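Long-range contact in particle-associated glycoside hydrolase (Acinetobacter phage Fri1, PDB 6C72), which probably degrades the capsular polysaccharide of Acinetobacter baumannii as a tailspike depolymerase during phage entry, and binds zinc ions: residues 331-345 against 358-371. Numbering follows the deposited sequence. Where two conformers were deposited one is given.
Sequences EPTVLVKEQNTPTGS and KATIRNNCANGWKD. With ZN (zinc ion), chain N.
R362, within strand 360-363, reaches back to E331, near strand 333-336. The two parallel strands belong to successive coils of a right-handed parallel beta-helix, as in other phage tailspikes. The R362 chain runs extended, with CG anti to the backbone N (chi1 167°), and crosses the E331 side chain at about a right angle. R362 NH1 meets E331 OE1 at 2.6 Å, in the guanidinium plane and on the syn lone pair. The carboxylate and guanidinium planes stand 67° apart. The salt bridge uses OE1. T333 OG1 donates to the anti lone pair of the same OE1, and T387 OG1 holds OE2. R362 NH2 donates to N364 OD1 from above the amide carbonyl plane. L335 CD2 lies over one guanidinium face, 3.8 Å from R362 NE, with the two side chains side by side.

Backbone bonds pair the strands: V334 N to T360 O, R362 N to V334 O, V336 N to R362 O and N364 N to V336 O. On the other face of the strands, V336 sits over the W369 six-membered ring. Its CB makes a CH-pi contact 4.0 Å from the ring centroid, and CG2 comes 3.6 Å from CH2 of W369. Further on, E338 N donates to C365 SG at 3.4 Å.

At the loop end, K370 bends at chi3 (66°) and brings NZ 2.8 Å from T343 O. NZ also bonds G425 O of the second subunit. S345 OG donates to K370 O at 2.8 Å. Water 5 joins this hydroxyl to OD2 of D371, which binds a zinc ion otherwise ligated by waters. E331 and N364 thus probably fix the guanidinium, backbone bonds and V336-W369 hold the middle, and polar bonds join the loops, which K370 links to the second subunit.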
loop_
_atom_site.group_PDB
_atom_site.type_symbol
_atom_site.label_atom_id
_atom_site.label_comp_id
_atom_site.label_asym_id
_atom_site.label_seq_id
_atom_site.Cartn_x
_atom_site.Cartn_y
_atom_site.Cartn_z
ATOM N N GLU A 331 -3.777 16.733 26.622
ATOM C CA GLU A 331 -2.562 16.212 26.004
ATOM C C GLU A 331 -2.824 16.041 24.515
ATOM O O GLU A 331 -3.653 15.196 24.132
ATOM C CB GLU A 331 -2.140 14.881 26.627
ATOM C CG GLU A 331 -0.831 14.365 26.077
ATOM C CD GLU A 331 -0.428 13.011 26.667
ATOM O OE1 GLU A 331 -0.844 11.965 26.114
ATOM O OE2 GLU A 331 0.299 13.006 27.689
ATOM N N PRO A 332 -2.154 16.799 23.642
ATOM C CA PRO A 332 -2.508 16.839 22.220
ATOM C C PRO A 332 -1.957 15.677 21.401
ATOM O O PRO A 332 -1.287 15.856 20.381
ATOM C CB PRO A 332 -1.900 18.187 21.773
ATOM C CG PRO A 332 -0.700 18.322 22.652
ATOM C CD PRO A 332 -1.070 17.735 23.982
ATOM N N THR A 333 -2.255 14.463 21.849
ATOM C CA THR A 333 -1.599 13.280 21.312
ATOM C C THR A 333 -2.552 12.427 20.485
ATOM O O THR A 333 -3.777 12.497 20.629
ATOM C CB THR A 333 -0.977 12.440 22.428
ATOM O OG1 THR A 333 -1.897 12.365 23.516
ATOM C CG2 THR A 333 0.322 13.077 22.913
ATOM N N VAL A 334 -1.948 11.699 19.560
ATOM C CA VAL A 334 -2.562 10.658 18.750
ATOM C C VAL A 334 -1.956 9.360 19.265
ATOM O O VAL A 334 -0.782 9.060 18.996
ATOM C CB VAL A 334 -2.272 10.883 17.259
ATOM C CG1 VAL A 334 -2.955 9.853 16.381
ATOM C CG2 VAL A 334 -2.665 12.308 16.866
ATOM N N LEU A 335 -2.718 8.629 20.070
ATOM C CA LEU A 335 -2.191 7.504 20.827
ATOM C C LEU A 335 -2.383 6.209 20.054
ATOM O O LEU A 335 -3.442 5.972 19.469
ATOM C CB LEU A 335 -2.885 7.369 22.186
ATOM C CG LEU A 335 -2.837 8.504 23.203
ATOM C CD1 LEU A 335 -3.921 9.523 22.886
ATOM C CD2 LEU A 335 -2.980 7.978 24.630
ATOM N N VAL A 336 -1.358 5.367 20.070
ATOM C CA VAL A 336 -1.451 4.007 19.561
ATOM C C VAL A 336 -1.128 3.062 20.715
ATOM O O VAL A 336 -0.020 3.097 21.261
ATOM C CB VAL A 336 -0.510 3.773 18.371
ATOM C CG1 VAL A 336 -0.556 2.292 17.956
ATOM C CG2 VAL A 336 -0.889 4.674 17.221
ATOM N N LYS A 337 -2.093 2.238 21.100
ATOM C CA LYS A 337 -1.885 1.266 22.170
ATOM C C LYS A 337 -2.109 -0.132 21.617
ATOM O O LYS A 337 -3.250 -0.531 21.362
ATOM C CB LYS A 337 -2.811 1.532 23.354
ATOM C CG LYS A 337 -2.661 0.494 24.443
ATOM C CD LYS A 337 -3.649 0.715 25.566
ATOM C CE LYS A 337 -3.506 -0.369 26.616
ATOM N NZ LYS A 337 -4.614 -0.323 27.617
ATOM N N GLU A 338 -1.023 -0.874 21.447
ATOM C CA GLU A 338 -1.120 -2.282 21.102
ATOM C C GLU A 338 -1.510 -3.059 22.351
ATOM O O GLU A 338 -0.918 -2.866 23.417
ATOM C CB GLU A 338 0.213 -2.784 20.527
ATOM C CG GLU A 338 0.180 -4.212 19.973
ATOM C CD GLU A 338 0.265 -5.253 21.069
ATOM O OE1 GLU A 338 1.006 -4.999 22.047
ATOM O OE2 GLU A 338 -0.437 -6.292 20.984
ATOM N N GLN A 339 -2.521 -3.918 22.230
ATOM C CA GLN A 339 -2.920 -4.772 23.349
ATOM C C GLN A 339 -3.538 -6.050 22.812
ATOM O O GLN A 339 -4.592 -5.996 22.168
ATOM C CB GLN A 339 -3.919 -4.067 24.264
ATOM C CG GLN A 339 -4.533 -4.983 25.332
ATOM C CD GLN A 339 -5.538 -4.244 26.214
ATOM O OE1 GLN A 339 -5.190 -3.280 26.902
ATOM N NE2 GLN A 339 -6.788 -4.692 26.189
ATOM N N ASN A 340 -2.895 -7.191 23.085
ATOM C CA ASN A 340 -3.460 -8.501 22.770
ATOM C C ASN A 340 -3.790 -8.648 21.284
ATOM O O ASN A 340 -4.750 -9.333 20.917
ATOM C CB ASN A 340 -4.705 -8.793 23.630
ATOM C CG ASN A 340 -4.407 -8.795 25.146
ATOM O OD1 ASN A 340 -3.323 -9.183 25.585
ATOM N ND2 ASN A 340 -5.384 -8.398 25.939
ATOM N N THR A 341 -3.035 -7.982 20.416
ATOM C CA THR A 341 -3.277 -8.121 18.987
ATOM C C THR A 341 -2.759 -9.472 18.506
ATOM O O THR A 341 -1.804 -10.016 19.073
ATOM C CB THR A 341 -2.616 -6.991 18.189
ATOM O OG1 THR A 341 -1.183 -7.103 18.251
ATOM C CG2 THR A 341 -3.075 -5.618 18.714
ATOM N N PRO A 342 -3.376 -10.038 17.466
ATOM C CA PRO A 342 -2.999 -11.398 17.039
ATOM C C PRO A 342 -1.548 -11.534 16.603
ATOM O O PRO A 342 -0.945 -12.594 16.830
ATOM C CB PRO A 342 -3.956 -11.682 15.878
ATOM C CG PRO A 342 -4.401 -10.301 15.395
ATOM C CD PRO A 342 -4.445 -9.462 16.632
ATOM N N THR A 343 -0.962 -10.518 15.979
ATOM C CA THR A 343 0.425 -10.633 15.544
ATOM C C THR A 343 1.407 -9.889 16.432
ATOM O O THR A 343 2.617 -10.064 16.265
ATOM C CB THR A 343 0.597 -10.137 14.105
ATOM O OG1 THR A 343 0.509 -8.706 14.084
ATOM C CG2 THR A 343 -0.443 -10.762 13.178
ATOM N N GLY A 344 0.943 -9.123 17.400
ATOM C CA GLY A 344 1.855 -8.347 18.207
ATOM C C GLY A 344 2.179 -6.975 17.662
ATOM O O GLY A 344 2.854 -6.199 18.350
ATOM N N SER A 345 1.718 -6.652 16.448
ATOM C CA SER A 345 1.816 -5.321 15.893
ATOM C C SER A 345 0.421 -4.716 15.780
ATOM O O SER A 345 -0.533 -5.424 15.434
ATOM C CB SER A 345 2.484 -5.339 14.512
ATOM O OG SER A 345 2.411 -4.078 13.878
ATOM N N LYS A 358 -0.521 21.547 18.008
ATOM C CA LYS A 358 0.186 20.788 19.026
ATOM C C LYS A 358 0.208 19.289 18.757
ATOM O O LYS A 358 0.859 18.553 19.506
ATOM C CB LYS A 358 -0.451 21.043 20.390
ATOM C CG LYS A 358 -0.450 22.474 20.835
ATOM C CD LYS A 358 0.934 22.903 21.237
ATOM C CE LYS A 358 0.913 24.328 21.751
ATOM N NZ LYS A 358 2.243 24.722 22.286
ATOM N N ALA A 359 -0.428 18.823 17.685
ATOM C CA ALA A 359 -0.621 17.386 17.504
ATOM C C ALA A 359 0.708 16.653 17.350
ATOM O O ALA A 359 1.624 17.133 16.681
ATOM C CB ALA A 359 -1.499 17.119 16.288
ATOM N N THR A 360 0.799 15.471 17.970
ATOM C CA THR A 360 2.006 14.652 17.982
ATOM C C THR A 360 1.619 13.202 18.268
ATOM O O THR A 360 0.566 12.929 18.836
ATOM C CB THR A 360 3.014 15.170 19.018
ATOM O OG1 THR A 360 4.210 14.379 18.973
ATOM C CG2 THR A 360 2.414 15.134 20.420
ATOM N N ILE A 361 2.471 12.272 17.847
ATOM C CA ILE A 361 2.199 10.848 18.014
ATOM C C ILE A 361 2.677 10.403 19.387
ATOM O O ILE A 361 3.790 10.754 19.803
ATOM C CB ILE A 361 2.881 10.028 16.912
ATOM C CG1 ILE A 361 2.288 10.380 15.548
ATOM C CG2 ILE A 361 2.804 8.535 17.215
ATOM C CD1 ILE A 361 3.057 9.781 14.412
ATOM N N ARG A 362 1.842 9.631 20.091
ATOM C CA ARG A 362 2.209 9.064 21.385
ATOM C C ARG A 362 2.232 7.541 21.313
ATOM O O ARG A 362 1.199 6.898 21.078
ATOM C CB ARG A 362 1.250 9.519 22.490
ATOM C CG ARG A 362 1.413 8.706 23.788
ATOM C CD ARG A 362 0.670 9.315 24.963
ATOM N NE ARG A 362 0.562 8.353 26.054
ATOM C CZ ARG A 362 -0.144 8.543 27.172
ATOM N NH1 ARG A 362 -0.805 9.673 27.359
ATOM N NH2 ARG A 362 -0.191 7.594 28.104
ATOM N N ASN A 363 3.396 6.961 21.589
ATOM C CA ASN A 363 3.534 5.518 21.713
ATOM C C ASN A 363 2.981 5.098 23.070
ATOM O O ASN A 363 3.534 5.451 24.114
ATOM C CB ASN A 363 5.000 5.130 21.540
ATOM C CG ASN A 363 5.275 3.682 21.913
ATOM O OD1 ASN A 363 4.364 2.842 21.913
ATOM N ND2 ASN A 363 6.534 3.374 22.224
ATOM N N ASN A 364 1.886 4.357 23.070
ATOM C CA ASN A 364 1.316 3.879 24.324
ATOM C C ASN A 364 1.349 2.354 24.422
ATOM O O ASN A 364 0.478 1.749 25.046
ATOM C CB ASN A 364 -0.109 4.391 24.495
ATOM C CG ASN A 364 -0.513 4.484 25.944
ATOM O OD1 ASN A 364 0.336 4.623 26.833
ATOM N ND2 ASN A 364 -1.816 4.387 26.203
ATOM N N CYS A 365 2.362 1.729 23.829
ATOM C CA CYS A 365 2.483 0.273 23.786
ATOM C C CYS A 365 3.358 -0.197 24.946
ATOM O O CYS A 365 4.569 0.041 24.950
ATOM C CB CYS A 365 3.066 -0.167 22.444
ATOM S SG CYS A 365 2.078 0.370 21.015
ATOM N N ALA A 366 2.749 -0.878 25.919
ATOM C CA ALA A 366 3.489 -1.339 27.090
ATOM C C ALA A 366 4.507 -2.423 26.737
ATOM O O ALA A 366 5.562 -2.514 27.376
ATOM C CB ALA A 366 2.517 -1.858 28.157
ATOM N N ASN A 367 4.203 -3.255 25.747
ATOM C CA ASN A 367 5.106 -4.305 25.314
ATOM C C ASN A 367 5.834 -3.937 24.025
ATOM O O ASN A 367 6.246 -4.828 23.278
ATOM C CB ASN A 367 4.336 -5.617 25.155
ATOM C CG ASN A 367 3.918 -6.220 26.497
ATOM O OD1 ASN A 367 4.646 -6.123 27.492
ATOM N ND2 ASN A 367 2.746 -6.860 26.526
ATOM N N GLY A 368 5.994 -2.639 23.752
ATOM C CA GLY A 368 6.696 -2.168 22.569
ATOM C C GLY A 368 5.827 -2.045 21.332
ATOM O O GLY A 368 4.941 -2.871 21.106
ATOM N N TRP A 369 6.094 -1.030 20.503
ATOM C CA TRP A 369 5.342 -0.780 19.275
ATOM C C TRP A 369 6.114 -1.402 18.110
ATOM O O TRP A 369 7.173 -0.902 17.721
ATOM C CB TRP A 369 5.136 0.722 19.083
ATOM C CG TRP A 369 4.278 1.138 17.894
ATOM C CD1 TRP A 369 3.805 0.340 16.885
ATOM C CD2 TRP A 369 3.809 2.463 17.603
ATOM N NE1 TRP A 369 3.070 1.086 15.999
ATOM C CE2 TRP A 369 3.059 2.391 16.417
ATOM C CE3 TRP A 369 3.953 3.707 18.237
ATOM C CZ2 TRP A 369 2.460 3.514 15.843
ATOM C CZ3 TRP A 369 3.360 4.818 17.670
ATOM C CH2 TRP A 369 2.616 4.717 16.488
ATOM N N LYS A 370 5.604 -2.515 17.589
ATOM C CA LYS A 370 6.239 -3.230 16.490
ATOM C C LYS A 370 5.685 -2.727 15.157
ATOM O O LYS A 370 4.470 -2.566 15.001
ATOM C CB LYS A 370 6.032 -4.748 16.632
ATOM C CG LYS A 370 6.658 -5.573 15.483
ATOM C CD LYS A 370 6.728 -7.123 15.735
ATOM C CE LYS A 370 5.323 -7.770 15.798
ATOM N NZ LYS A 370 5.321 -9.272 15.886
ATOM N N ASP A 371 6.591 -2.455 14.213
ATOM C CA ASP A 371 6.276 -2.024 12.848
ATOM C C ASP A 371 5.432 -0.741 12.819
ATOM O O ASP A 371 4.382 -0.667 12.186
ATOM C CB ASP A 371 5.581 -3.136 12.057
ATOM C CG ASP A 371 5.727 -2.950 10.544
ATOM O OD1 ASP A 371 6.700 -2.273 10.105
ATOM O OD2 ASP A 371 4.833 -3.412 9.798
HETATM ZN ZN ZN N . 5.369 -3.775 7.503
HETATM O O HOH W 1 0.034 -1.887 25.773
HETATM O O HOH W 2 2.556 -3.327 23.192
HETATM O O HOH W 3 0.382 -7.609 24.065
HETATM O O HOH W 4 3.390 -3.705 18.921
HETATM O O HOH W 5 2.528 -4.471 10.901
HETATM O O HOH W 6 6.941 -2.313 7.182
HETATM O O HOH W 7 4.026 -2.361 7.750
HETATM O O HOH W 8 3.504 -4.487 7.944
HETATM O O HOH W 9 5.557 -3.545 5.451
HETATM O O HOH W 10 7.093 -5.468 6.959
#